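Local coordinates for protein glutamine amidotransferase subunit pdxT (Thermus thermophilus, PDB 2YWD) that probably hydrolyses glutamine to glutamate and ammonia, the ammonia being channelled to the partner subunit PdxS for the synthesis of pyridoxal 5'-phosphate, at residues A[8-13]-A[47-53]; A[20-24]-A[177-183]; A[32-37]-A[60-66]; A[91-97]-A[107-111]. The contacts are given in a common frame with arbitrary orientation. Numbering follows the deposited sequence.

Contact 1: A[8-13]-A[47-53]; sequences LALQGD and GGESTTI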
loop_
_atom_site.group_PDB
_atom_site.type_symbol
_atom_site.label_atom_id
_atom_site.label_comp_id
_atom_site.label_asym_id
_atom_site.label_seq_id
_atom_site.Cartn_x
_atom_site.Cartn_y
_atom_site.Cartn_z
ATOM N N LEU A 8 0.336 5.973 -7.635
ATOM C CA LEU A 8 0.113 7.362 -7.235
ATOM C C LEU A 8 1.470 8.049 -7.242
ATOM O O LEU A 8 2.404 7.592 -6.580
ATOM C CB LEU A 8 -0.510 7.424 -5.841
ATOM C CG LEU A 8 -1.046 8.787 -5.399
ATOM C CD1 LEU A 8 -2.142 9.256 -6.353
ATOM C CD2 LEU A 8 -1.593 8.672 -3.988
ATOM N N ALA A 9 1.583 9.138 -7.997
ATOM C CA ALA A 9 2.856 9.847 -8.116
ATOM C C ALA A 9 2.809 11.309 -7.680
ATOM O O ALA A 9 3.318 12.187 -8.376
ATOM C CB ALA A 9 3.357 9.754 -9.553
ATOM N N LEU A 10 2.206 11.566 -6.529
ATOM C CA LEU A 10 2.119 12.921 -6.010
ATOM C C LEU A 10 3.389 13.277 -5.245
ATOM O O LEU A 10 3.817 14.434 -5.228
ATOM C CB LEU A 10 0.908 13.048 -5.086
ATOM C CG LEU A 10 -0.452 12.819 -5.752
ATOM C CD1 LEU A 10 -1.550 12.926 -4.711
ATOM C CD2 LEU A 10 -0.661 13.841 -6.864
ATOM N N GLN A 11 3.986 12.266 -4.619
ATOM C CA GLN A 11 5.204 12.429 -3.827
ATOM C C GLN A 11 5.740 11.049 -3.497
ATOM O O GLN A 11 4.999 10.068 -3.503
ATOM C CB GLN A 11 4.881 13.158 -2.516
ATOM C CG GLN A 11 6.068 13.459 -1.584
ATOM C CD GLN A 11 6.605 12.242 -0.820
ATOM O OE1 GLN A 11 5.843 11.402 -0.335
ATOM N NE2 GLN A 11 7.928 12.164 -0.691
ATOM N N GLY A 12 7.033 10.962 -3.224
ATOM C CA GLY A 12 7.572 9.678 -2.832
ATOM C C GLY A 12 8.191 8.773 -3.865
ATOM O O GLY A 12 8.497 9.169 -4.989
ATOM N N ASP A 13 8.332 7.517 -3.465
ATOM C CA ASP A 13 8.984 6.509 -4.273
ATOM C C ASP A 13 8.132 5.648 -5.198
ATOM O O ASP A 13 8.120 4.418 -5.095
ATOM C CB ASP A 13 9.829 5.654 -3.333
ATOM C CG ASP A 13 10.779 6.505 -2.495
ATOM O OD1 ASP A 13 11.446 7.384 -3.080
ATOM O OD2 ASP A 13 10.863 6.308 -1.263
ATOM N N GLY A 47 5.646 4.038 -1.090
ATOM C CA GLY A 47 6.243 4.426 0.171
ATOM C C GLY A 47 6.579 5.891 -0.025
ATOM O O GLY A 47 6.618 6.377 -1.162
ATOM N N GLY A 48 6.816 6.602 1.069
ATOM C CA GLY A 48 7.130 8.013 0.959
ATOM C C GLY A 48 6.774 8.743 2.236
ATOM O O GLY A 48 6.870 8.182 3.324
ATOM N N GLU A 49 6.349 9.992 2.093
ATOM C CA GLU A 49 5.986 10.826 3.234
ATOM C C GLU A 49 4.459 10.829 3.337
ATOM O O GLU A 49 3.782 11.571 2.628
ATOM C CB GLU A 49 6.535 12.240 3.008
ATOM C CG GLU A 49 6.761 13.019 4.283
ATOM C CD GLU A 49 5.471 13.268 5.016
ATOM O OE1 GLU A 49 4.791 14.260 4.685
ATOM O OE2 GLU A 49 5.131 12.462 5.905
ATOM N N SER A 50 3.924 10.000 4.232
ATOM C CA SER A 50 2.475 9.855 4.376
ATOM C C SER A 50 1.633 11.110 4.581
ATOM O O SER A 50 0.518 11.178 4.066
ATOM C CB SER A 50 2.141 8.833 5.477
ATOM O OG SER A 50 2.444 9.315 6.778
ATOM N N THR A 51 2.133 12.099 5.315
ATOM C CA THR A 51 1.324 13.299 5.531
ATOM C C THR A 51 1.201 14.123 4.249
ATOM O O THR A 51 0.168 14.752 3.997
ATOM C CB THR A 51 1.896 14.202 6.654
ATOM O OG1 THR A 51 3.007 14.956 6.153
ATOM C CG2 THR A 51 2.343 13.358 7.843
ATOM N N THR A 52 2.253 14.108 3.437
ATOM C CA THR A 52 2.261 14.849 2.180
ATOM C C THR A 52 1.403 14.149 1.127
ATOM O O THR A 52 0.591 14.787 0.456
ATOM C CB THR A 52 3.702 15.024 1.664
ATOM O OG1 THR A 52 4.441 15.816 2.604
ATOM C CG2 THR A 52 3.717 15.711 0.306
ATOM N N ILE A 53 1.580 12.841 0.980
ATOM C CA ILE A 53 0.784 12.085 0.020
ATOM C C ILE A 53 -0.691 12.277 0.375
ATOM O O ILE A 53 -1.528 12.498 -0.500
ATOM C CB ILE A 53 1.142 10.584 0.057
ATOM C CG1 ILE A 53 2.511 10.373 -0.596
ATOM C CG2 ILE A 53 0.075 9.760 -0.669
ATOM C CD1 ILE A 53 3.070 8.965 -0.427
HETATM O O HOH W 1 7.415 2.915 -2.854
#
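L8 closes strand 5-8 and sends its branched side chain toward the helix that starts at S50, its CD2 lying 3.9 Å from CG2 of I53, an apolar pairing of buried residues. L10 follows more loosely, CD1 to I53 O at 4.2 Å. Q11 has the most surface covered (94 Å²): OE1 of its long amide arm accepts from E49 N at 2.9 Å, while its CG rests 3.8 Å from CG2 of T52. At G12 the backbones pass with CA only 4.2 Å from the CA of G48. Both positions have positive phi, which suits glycine, and a beta carbon on either would clash. D13 then binds through its backbone, D13 N donating to G47 O at 3.1 Å, and water 1 joins D13 O to G47 N. In 47-53, E49 is the N-cap of helix 50-59, taking T51 N on OE2 at 3.1 Å. G48, E49 and S50 are predicted to bind L-glutamine, so the contact forms part of the probable glutamine pocket, with G47 near the predicted nucleophile C81. The loop runs from strand 5-8 to helix 14-22, and I53 and S50 pack on A82 of helix 82-87.

Contact 2: A[20-24]-A[177-183]; sequences ALKRL and EDPRLHR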
loop_
_atom_site.group_PDB
_atom_site.type_symbol
_atom_site.label_atom_id
_atom_site.label_comp_id
_atom_site.label_asym_id
_atom_site.label_seq_id
_atom_site.Cartn_x
_atom_site.Cartn_y
_atom_site.Cartn_z
ATOM N N ALA A 20 9.339 -2.195 -10.656
ATOM C CA ALA A 20 8.940 -3.529 -10.235
ATOM C C ALA A 20 7.845 -4.062 -11.155
ATOM O O ALA A 20 7.832 -5.246 -11.496
ATOM C CB ALA A 20 8.448 -3.502 -8.788
ATOM N N LEU A 21 6.932 -3.185 -11.559
ATOM C CA LEU A 21 5.833 -3.575 -12.437
ATOM C C LEU A 21 6.295 -3.954 -13.842
ATOM O O LEU A 21 5.608 -4.697 -14.545
ATOM C CB LEU A 21 4.785 -2.457 -12.504
ATOM C CG LEU A 21 3.927 -2.312 -11.239
ATOM C CD1 LEU A 21 3.083 -1.042 -11.305
ATOM C CD2 LEU A 21 3.033 -3.539 -11.098
ATOM N N LYS A 22 7.452 -3.450 -14.257
ATOM C CA LYS A 22 7.966 -3.783 -15.581
ATOM C C LYS A 22 8.232 -5.283 -15.678
ATOM O O LYS A 22 8.065 -5.882 -16.739
ATOM C CB LYS A 22 9.258 -3.014 -15.872
ATOM C CG LYS A 22 9.076 -1.511 -16.005
ATOM C CD LYS A 22 10.389 -0.814 -16.362
ATOM C CE LYS A 22 11.435 -0.986 -15.268
ATOM N NZ LYS A 22 12.695 -0.239 -15.556
ATOM N N ARG A 23 8.636 -5.891 -14.565
ATOM C CA ARG A 23 8.921 -7.321 -14.545
ATOM C C ARG A 23 7.665 -8.150 -14.782
ATOM O O ARG A 23 7.740 -9.354 -15.025
ATOM C CB ARG A 23 9.572 -7.723 -13.218
ATOM C CG ARG A 23 10.913 -7.048 -12.976
ATOM C CD ARG A 23 11.756 -7.799 -11.954
ATOM N NE ARG A 23 13.026 -7.118 -11.715
ATOM C CZ ARG A 23 13.153 -5.992 -11.019
ATOM N NH1 ARG A 23 12.088 -5.416 -10.478
ATOM N NH2 ARG A 23 14.347 -5.428 -10.878
ATOM N N LEU A 24 6.509 -7.499 -14.698
ATOM C CA LEU A 24 5.243 -8.175 -14.932
ATOM C C LEU A 24 4.736 -7.793 -16.325
ATOM O O LEU A 24 3.607 -8.110 -16.696
ATOM C CB LEU A 24 4.213 -7.772 -13.869
ATOM C CG LEU A 24 4.526 -8.167 -12.420
ATOM C CD1 LEU A 24 3.342 -7.807 -11.535
ATOM C CD2 LEU A 24 4.804 -9.662 -12.329
ATOM N N GLU A 177 13.787 -7.446 -6.162
ATOM C CA GLU A 177 13.555 -7.689 -7.579
ATOM C C GLU A 177 12.509 -8.786 -7.769
ATOM O O GLU A 177 12.247 -9.219 -8.890
ATOM C CB GLU A 177 14.865 -8.067 -8.274
ATOM C CG GLU A 177 15.897 -6.952 -8.245
ATOM C CD GLU A 177 16.968 -7.125 -9.297
ATOM O OE1 GLU A 177 16.612 -7.210 -10.492
ATOM O OE2 GLU A 177 18.162 -7.176 -8.935
ATOM N N ASP A 178 11.910 -9.212 -6.662
ATOM C CA ASP A 178 10.883 -10.255 -6.656
ATOM C C ASP A 178 9.529 -9.599 -6.953
ATOM O O ASP A 178 9.026 -8.822 -6.146
ATOM C CB ASP A 178 10.849 -10.918 -5.275
ATOM C CG ASP A 178 9.969 -12.151 -5.232
ATOM O OD1 ASP A 178 9.061 -12.276 -6.079
ATOM O OD2 ASP A 178 10.179 -12.992 -4.333
ATOM N N PRO A 179 8.919 -9.912 -8.112
ATOM C CA PRO A 179 7.628 -9.322 -8.477
ATOM C C PRO A 179 6.400 -10.137 -8.079
ATOM O O PRO A 179 5.278 -9.766 -8.416
ATOM C CB PRO A 179 7.748 -9.193 -9.988
ATOM C CG PRO A 179 8.411 -10.492 -10.339
ATOM C CD PRO A 179 9.492 -10.647 -9.259
ATOM N N ARG A 180 6.605 -11.232 -7.356
ATOM C CA ARG A 180 5.491 -12.089 -6.963
ATOM C C ARG A 180 4.399 -11.452 -6.110
ATOM O O ARG A 180 3.233 -11.832 -6.224
ATOM C CB ARG A 180 6.018 -13.346 -6.275
ATOM C CG ARG A 180 6.711 -14.313 -7.230
ATOM C CD ARG A 180 7.159 -15.542 -6.475
ATOM N NE ARG A 180 8.073 -15.166 -5.406
ATOM C CZ ARG A 180 8.161 -15.795 -4.243
ATOM N NH1 ARG A 180 7.385 -16.843 -3.987
ATOM N NH2 ARG A 180 9.029 -15.373 -3.333
ATOM N N LEU A 181 4.756 -10.506 -5.246
ATOM C CA LEU A 181 3.731 -9.862 -4.436
ATOM C C LEU A 181 2.945 -8.896 -5.324
ATOM O O LEU A 181 1.738 -8.722 -5.151
ATOM C CB LEU A 181 4.354 -9.131 -3.237
ATOM C CG LEU A 181 3.368 -8.550 -2.212
ATOM C CD1 LEU A 181 2.264 -9.564 -1.889
ATOM C CD2 LEU A 181 4.133 -8.158 -0.940
ATOM N N HIS A 182 3.624 -8.274 -6.286
ATOM C CA HIS A 182 2.942 -7.366 -7.203
ATOM C C HIS A 182 1.982 -8.164 -8.083
ATOM O O HIS A 182 0.858 -7.729 -8.345
ATOM C CB HIS A 182 3.944 -6.615 -8.086
ATOM C CG HIS A 182 4.613 -5.465 -7.399
ATOM N ND1 HIS A 182 5.598 -5.632 -6.449
ATOM C CD2 HIS A 182 4.429 -4.128 -7.519
ATOM C CE1 HIS A 182 5.993 -4.449 -6.015
ATOM N NE2 HIS A 182 5.300 -3.520 -6.648
ATOM N N ARG A 183 2.424 -9.332 -8.541
ATOM C CA ARG A 183 1.570 -10.175 -9.381
ATOM C C ARG A 183 0.355 -10.634 -8.575
ATOM O O ARG A 183 -0.766 -10.675 -9.087
ATOM C CB ARG A 183 2.354 -11.388 -9.905
ATOM C CG ARG A 183 1.497 -12.408 -10.670
ATOM C CD ARG A 183 0.794 -11.779 -11.870
ATOM N NE ARG A 183 1.703 -11.522 -12.984
ATOM C CZ ARG A 183 1.381 -10.812 -14.062
ATOM N NH1 ARG A 183 0.171 -10.278 -14.169
ATOM N NH2 ARG A 183 2.258 -10.653 -15.043
HETATM O O HOH W 2 0.330 -8.363 -16.470
#
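A20 lays its methyl over one face of the H182 ring, a CH-pi contact with CB 4.0 Å from the ring centroid; the small methyl lets the helix come close to the imidazole. The end of helix 14-22 thus meets the start of helix 180-189 on one side of the central sheet of this class I glutamine amidotransferase fold. H182 also bonds through NE2 to H17 ND1, and its side chain lies close to E174, a predicted charge-relay residue. L24 has the most surface covered: its two methyl branches sit against P179, CD2 to CB 3.8 Å, and H182, CD1 to CB 3.7 Å. P179, whose ring restricts the backbone, offers a compact apolar surface just ahead of the helix, where D178 OD1 caps R180 N at 3.0 Å. At the exposed edge R23 and E177 form a salt bridge, NH2 to OE1 2.9 Å. R183 NH2 makes a weak hydrogen bond to L24 O at 3.3 Å, and water 2 links that L24 O to R183 NH1, 3.0 Å from the water.

Contact 3: A[32-37]-A[60-66]; sequences RKKEHL and YGIEDEV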
loop_
_atom_site.group_PDB
_atom_site.type_symbol
_atom_site.label_atom_id
_atom_site.label_comp_id
_atom_site.label_asym_id
_atom_site.label_seq_id
_atom_site.Cartn_x
_atom_site.Cartn_y
_atom_site.Cartn_z
ATOM N N ARG A 32 -1.269 11.585 -11.150
ATOM C CA ARG A 32 -1.028 12.882 -10.525
ATOM C C ARG A 32 -2.293 13.729 -10.493
ATOM O O ARG A 32 -2.342 14.751 -9.817
ATOM C CB ARG A 32 0.063 13.653 -11.268
ATOM C CG ARG A 32 1.454 13.078 -11.120
ATOM C CD ARG A 32 2.499 14.107 -11.519
ATOM N NE ARG A 32 3.850 13.579 -11.368
ATOM C CZ ARG A 32 4.371 12.640 -12.151
ATOM N NH1 ARG A 32 3.651 12.132 -13.144
ATOM N NH2 ARG A 32 5.608 12.209 -11.937
ATOM N N LYS A 33 -3.310 13.300 -11.235
ATOM C CA LYS A 33 -4.581 14.012 -11.294
ATOM C C LYS A 33 -5.719 13.009 -11.158
ATOM O O LYS A 33 -5.556 11.833 -11.489
ATOM C CB LYS A 33 -4.705 14.758 -12.624
ATOM C CG LYS A 33 -3.648 15.825 -12.844
ATOM C CD LYS A 33 -3.772 16.424 -14.238
ATOM C CE LYS A 33 -2.744 17.524 -14.470
ATOM N NZ LYS A 33 -2.823 18.072 -15.857
ATOM N N LYS A 34 -6.874 13.468 -10.679
ATOM C CA LYS A 34 -8.005 12.570 -10.506
ATOM C C LYS A 34 -8.406 11.914 -11.823
ATOM O O LYS A 34 -8.837 10.762 -11.838
ATOM C CB LYS A 34 -9.202 13.313 -9.896
ATOM C CG LYS A 34 -9.757 14.453 -10.731
ATOM C CD LYS A 34 -10.881 15.163 -9.978
ATOM C CE LYS A 34 -11.516 16.278 -10.807
ATOM N NZ LYS A 34 -10.548 17.354 -11.162
ATOM N N GLU A 35 -8.248 12.646 -12.923
ATOM C CA GLU A 35 -8.592 12.132 -14.246
ATOM C C GLU A 35 -7.761 10.904 -14.602
ATOM O O GLU A 35 -8.194 10.063 -15.386
ATOM C CB GLU A 35 -8.362 13.203 -15.320
ATOM C CG GLU A 35 -9.332 14.375 -15.304
ATOM C CD GLU A 35 -9.219 15.224 -14.054
ATOM O OE1 GLU A 35 -8.078 15.472 -13.601
ATOM O OE2 GLU A 35 -10.272 15.655 -13.535
ATOM N N HIS A 36 -6.564 10.813 -14.030
ATOM C CA HIS A 36 -5.666 9.693 -14.296
ATOM C C HIS A 36 -6.188 8.360 -13.767
ATOM O O HIS A 36 -5.679 7.300 -14.136
ATOM C CB HIS A 36 -4.292 9.970 -13.683
ATOM C CG HIS A 36 -3.576 11.133 -14.296
ATOM N ND1 HIS A 36 -2.478 11.720 -13.707
ATOM C CD2 HIS A 36 -3.793 11.810 -15.449
ATOM C CE1 HIS A 36 -2.049 12.711 -14.468
ATOM N NE2 HIS A 36 -2.830 12.787 -15.532
ATOM N N LEU A 37 -7.193 8.414 -12.899
ATOM C CA LEU A 37 -7.765 7.200 -12.323
ATOM C C LEU A 37 -8.674 6.476 -13.313
ATOM O O LEU A 37 -8.931 5.278 -13.179
ATOM C CB LEU A 37 -8.566 7.540 -11.063
ATOM C CG LEU A 37 -7.805 8.139 -9.877
ATOM C CD1 LEU A 37 -8.801 8.594 -8.829
ATOM C CD2 LEU A 37 -6.844 7.107 -9.297
ATOM N N TYR A 60 -6.247 17.378 -4.417
ATOM C CA TYR A 60 -6.517 17.172 -5.839
ATOM C C TYR A 60 -7.776 16.360 -6.137
ATOM O O TYR A 60 -8.052 16.045 -7.293
ATOM C CB TYR A 60 -5.314 16.510 -6.519
ATOM C CG TYR A 60 -4.008 17.265 -6.351
ATOM C CD1 TYR A 60 -3.980 18.659 -6.314
ATOM C CD2 TYR A 60 -2.796 16.582 -6.257
ATOM C CE1 TYR A 60 -2.776 19.354 -6.186
ATOM C CE2 TYR A 60 -1.586 17.267 -6.131
ATOM C CZ TYR A 60 -1.586 18.651 -6.096
ATOM O OH TYR A 60 -0.393 19.330 -5.974
ATOM N N GLY A 61 -8.537 16.027 -5.100
ATOM C CA GLY A 61 -9.755 15.257 -5.297
ATOM C C GLY A 61 -9.531 13.777 -5.574
ATOM O O GLY A 61 -10.480 13.039 -5.846
ATOM N N ILE A 62 -8.282 13.333 -5.501
ATOM C CA ILE A 62 -7.963 11.932 -5.760
ATOM C C ILE A 62 -8.489 11.026 -4.645
ATOM O O ILE A 62 -9.042 9.961 -4.911
ATOM C CB ILE A 62 -6.433 11.751 -5.948
ATOM C CG1 ILE A 62 -6.007 12.441 -7.252
ATOM C CG2 ILE A 62 -6.066 10.267 -5.996
ATOM C CD1 ILE A 62 -4.507 12.542 -7.463
ATOM N N GLU A 63 -8.342 11.464 -3.401
ATOM C CA GLU A 63 -8.813 10.693 -2.251
ATOM C C GLU A 63 -10.296 10.328 -2.390
ATOM O O GLU A 63 -10.675 9.161 -2.320
ATOM C CB GLU A 63 -8.612 11.507 -0.967
ATOM C CG GLU A 63 -9.077 10.808 0.312
ATOM C CD GLU A 63 -9.245 11.779 1.472
ATOM O OE1 GLU A 63 -8.346 12.616 1.683
ATOM O OE2 GLU A 63 -10.273 11.698 2.179
ATOM N N ASP A 64 -11.131 11.339 -2.598
ATOM C CA ASP A 64 -12.567 11.132 -2.722
ATOM C C ASP A 64 -12.969 10.232 -3.893
ATOM O O ASP A 64 -13.852 9.385 -3.748
ATOM C CB ASP A 64 -13.257 12.494 -2.809
ATOM C CG ASP A 64 -13.008 13.341 -1.567
ATOM O OD1 ASP A 64 -12.984 14.584 -1.674
ATOM O OD2 ASP A 64 -12.836 12.753 -0.478
ATOM N N GLU A 65 -12.320 10.399 -5.043
ATOM C CA GLU A 65 -12.635 9.575 -6.208
ATOM C C GLU A 65 -12.214 8.131 -5.949
ATOM O O GLU A 65 -12.925 7.191 -6.308
ATOM C CB GLU A 65 -11.926 10.115 -7.451
ATOM C CG GLU A 65 -12.242 9.375 -8.753
ATOM C CD GLU A 65 -13.729 9.342 -9.083
ATOM O OE1 GLU A 65 -14.458 10.276 -8.686
ATOM O OE2 GLU A 65 -14.170 8.386 -9.756
ATOM N N VAL A 66 -11.059 7.949 -5.319
ATOM C CA VAL A 66 -10.599 6.604 -5.016
ATOM C C VAL A 66 -11.591 5.934 -4.060
ATOM O O VAL A 66 -11.944 4.767 -4.241
ATOM C CB VAL A 66 -9.191 6.620 -4.384
ATOM C CG1 VAL A 66 -8.857 5.256 -3.828
ATOM C CG2 VAL A 66 -8.154 7.020 -5.433
HETATM O O HOH W 3 -6.983 16.115 -9.775
#
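Three residues bury most of the surface here: L37, I62 and K34. The CA-CB bond of L37 points toward the helix that begins at I62, and its CD1 lies 3.5 Å from CG of E65, 3.8 Å from CG2 of V66 and 4.3 Å from CG2 of I62. A leucine suits this place because one branched, apolar tip can touch three residues on the first turns of a helix; even the charged E65 offers its methylene there. I62 reaches back along 32-34 with its CD1, which lies 3.9 Å from R32 O and 3.9 Å from K33 C, while its CG1 is 3.7 Å from K34 N. This is packing at the edge of the alpha/beta domain: the short 3-10 turn 34-37, which follows edge strand 29-31, is laid against the start of helix 62-71. L37 and V66 both rest on L43 of strand 42-45, so the apolar contact continues into the central sheet. K34 contributes aliphatic carbon and backbone, its CB 3.9 Å from Y60 O, and its NZ forms a salt bridge with E35 OE2 at 2.9 Å, the hydrogen bond in it being weak. Water 3 accepts from K34 N at 2.8 Å and donates to Y60 O at 2.7 Å. G61 ends helix 50-59 in a Schellman motif and is also the N-cap of helix 62-71; glycine readily adopts its positive phi.

Contact 4: A[91-97]-A[107-111]; sequences IVGYPEQ and VERNA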
loop_
_atom_site.group_PDB
_atom_site.type_symbol
_atom_site.label_atom_id
_atom_site.label_comp_id
_atom_site.label_asym_id
_atom_site.label_seq_id
_atom_site.Cartn_x
_atom_site.Cartn_y
_atom_site.Cartn_z
ATOM N N ILE A 91 -4.969 6.377 12.319
ATOM C CA ILE A 91 -3.524 6.508 12.434
ATOM C C ILE A 91 -3.295 6.929 13.877
ATOM O O ILE A 91 -3.690 8.025 14.281
ATOM C CB ILE A 91 -2.968 7.585 11.487
ATOM C CG1 ILE A 91 -3.249 7.191 10.034
ATOM C CG2 ILE A 91 -1.466 7.752 11.713
ATOM C CD1 ILE A 91 -2.799 8.226 9.017
ATOM N N VAL A 92 -2.673 6.047 14.654
ATOM C CA VAL A 92 -2.414 6.312 16.066
ATOM C C VAL A 92 -1.664 7.619 16.314
ATOM O O VAL A 92 -0.563 7.821 15.801
ATOM C CB VAL A 92 -1.609 5.155 16.698
ATOM C CG1 VAL A 92 -1.434 5.399 18.197
ATOM C CG2 VAL A 92 -2.317 3.833 16.447
ATOM N N GLY A 93 -2.272 8.504 17.101
ATOM C CA GLY A 93 -1.640 9.773 17.421
ATOM C C GLY A 93 -1.864 10.906 16.432
ATOM O O GLY A 93 -1.516 12.052 16.721
ATOM N N TYR A 94 -2.440 10.593 15.273
ATOM C CA TYR A 94 -2.704 11.589 14.231
ATOM C C TYR A 94 -4.109 11.376 13.669
ATOM O O TYR A 94 -4.282 11.093 12.481
ATOM C CB TYR A 94 -1.676 11.449 13.105
ATOM C CG TYR A 94 -0.257 11.675 13.557
ATOM C CD1 TYR A 94 0.266 12.964 13.662
ATOM C CD2 TYR A 94 0.553 10.602 13.926
ATOM C CE1 TYR A 94 1.564 13.180 14.125
ATOM C CE2 TYR A 94 1.847 10.804 14.390
ATOM C CZ TYR A 94 2.347 12.093 14.487
ATOM O OH TYR A 94 3.629 12.289 14.936
ATOM N N PRO A 95 -5.133 11.518 14.519
ATOM C CA PRO A 95 -6.523 11.331 14.097
ATOM C C PRO A 95 -6.979 12.183 12.917
ATOM O O PRO A 95 -7.849 11.768 12.152
ATOM C CB PRO A 95 -7.315 11.633 15.371
ATOM C CG PRO A 95 -6.442 12.618 16.082
ATOM C CD PRO A 95 -5.072 12.015 15.906
ATOM N N GLU A 96 -6.392 13.363 12.756
ATOM C CA GLU A 96 -6.797 14.240 11.666
ATOM C C GLU A 96 -5.902 14.214 10.434
ATOM O O GLU A 96 -6.073 15.031 9.525
ATOM C CB GLU A 96 -6.934 15.678 12.176
ATOM C CG GLU A 96 -8.023 15.847 13.232
ATOM C CD GLU A 96 -9.338 15.196 12.825
ATOM O OE1 GLU A 96 -9.858 15.519 11.731
ATOM O OE2 GLU A 96 -9.851 14.360 13.599
ATOM N N GLN A 97 -4.959 13.278 10.385
ATOM C CA GLN A 97 -4.075 13.196 9.226
ATOM C C GLN A 97 -4.864 12.823 7.974
ATOM O O GLN A 97 -5.605 11.836 7.963
ATOM C CB GLN A 97 -2.968 12.163 9.450
ATOM C CG GLN A 97 -1.963 12.101 8.296
ATOM C CD GLN A 97 -0.746 11.255 8.617
ATOM O OE1 GLN A 97 -0.152 11.386 9.687
ATOM N NE2 GLN A 97 -0.357 10.395 7.684
ATOM N N VAL A 107 -3.068 2.004 12.546
ATOM C CA VAL A 107 -1.650 1.964 12.217
ATOM C C VAL A 107 -0.871 3.058 12.925
ATOM O O VAL A 107 -1.297 4.212 12.962
ATOM C CB VAL A 107 -1.421 2.128 10.699
ATOM C CG1 VAL A 107 0.073 2.196 10.401
ATOM C CG2 VAL A 107 -2.058 0.967 9.946
ATOM N N GLU A 108 0.277 2.693 13.486
ATOM C CA GLU A 108 1.118 3.675 14.154
ATOM C C GLU A 108 2.366 3.863 13.298
ATOM O O GLU A 108 3.057 2.898 12.960
ATOM C CB GLU A 108 1.511 3.207 15.557
ATOM C CG GLU A 108 2.100 4.330 16.403
ATOM C CD GLU A 108 2.585 3.868 17.760
ATOM O OE1 GLU A 108 2.201 2.757 18.191
ATOM O OE2 GLU A 108 3.348 4.627 18.399
ATOM N N ARG A 109 2.641 5.109 12.935
ATOM C CA ARG A 109 3.792 5.435 12.105
ATOM C C ARG A 109 5.125 5.140 12.794
ATOM O O ARG A 109 5.253 5.318 14.007
ATOM C CB ARG A 109 3.724 6.917 11.709
ATOM C CG ARG A 109 2.637 7.237 10.682
ATOM C CD ARG A 109 2.306 8.727 10.667
ATOM N NE ARG A 109 3.513 9.541 10.768
ATOM C CZ ARG A 109 3.521 10.858 10.946
ATOM N NH1 ARG A 109 2.382 11.531 11.035
ATOM N NH2 ARG A 109 4.676 11.498 11.069
ATOM N N ASN A 110 6.095 4.665 12.008
ATOM C CA ASN A 110 7.461 4.369 12.467
ATOM C C ASN A 110 7.497 3.964 13.945
ATOM O O ASN A 110 8.105 4.643 14.780
ATOM C CB ASN A 110 8.328 5.614 12.218
ATOM C CG ASN A 110 9.793 5.388 12.516
ATOM O OD1 ASN A 110 10.278 4.261 12.498
ATOM N ND2 ASN A 110 10.516 6.476 12.772
ATOM N N ALA A 111 6.873 2.831 14.251
ATOM C CA ALA A 111 6.758 2.373 15.629
ATOM C C ALA A 111 7.429 1.062 16.021
ATOM O O ALA A 111 7.094 0.503 17.068
ATOM C CB ALA A 111 5.270 2.306 15.996
HETATM O O HOH W 4 1.432 7.233 14.178
#
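V107 belongs to strand 103-108, which pairs in parallel with the short strand 90-91 at the edge of a small three-stranded sheet. Its carbonyl O accepts from V92 N at 2.9 Å and also receives a CA-H...O contact from I91 CA at 3.2 Å. V107 and I91 put their beta-branched side chains on the same face of the sheet, where both pack on I85 of helix 82-87, a buried setting that suits them. E108 lies on the more open side: its CG sits 3.8 Å from CB of V92, and the carboxylate pairs with R142 on strand 140-144, so the methylenes serve as apolar surface while an arginine satisfies the charge. R109 leaves the strand and buries the most surface in the contact. Water 4 takes its N at 2.7 Å and donates to V92 O at 2.6 Å, continuing the link between the two segments beyond the last direct backbone bond. The arginine side chain turns back over two successive beta turns, a type II turn from I91 to Y94 and a type I turn from Y94 to Q97. G93 suits the first with its phi of 86°. R109 is predicted to bind L-glutamine, and the loop holds its planar cationic head: the guanidinium lies over the face of the Y94 ring in a cation-pi stack, centres 4.1 Å apart, while NH1 donates to Q97 OE1 at 2.9 Å.

In the fold
From the N terminus the chain leaves strand 5-8 through the loop of contact 1, which closes when 47-53 returns beside it. Within that span 20-24 opens contact 2, which joins helix 14-22 to helix 180-189 and so crosses contact 1. Segment 32-37, after strand 29-31, pairs with the start of helix 62-71; contacts 1 and 3 therefore cross and touch, L10 packing on Y60 and I62. Contact 4 opens last and closes a short loop, tying the turns after strand 90-91 to the end of strand 103-108. The wide loop of contact 2 encloses contacts 3 and 4. S50 and Q97 probably share a hydrogen bond, bringing together two parts of the predicted glutamine site.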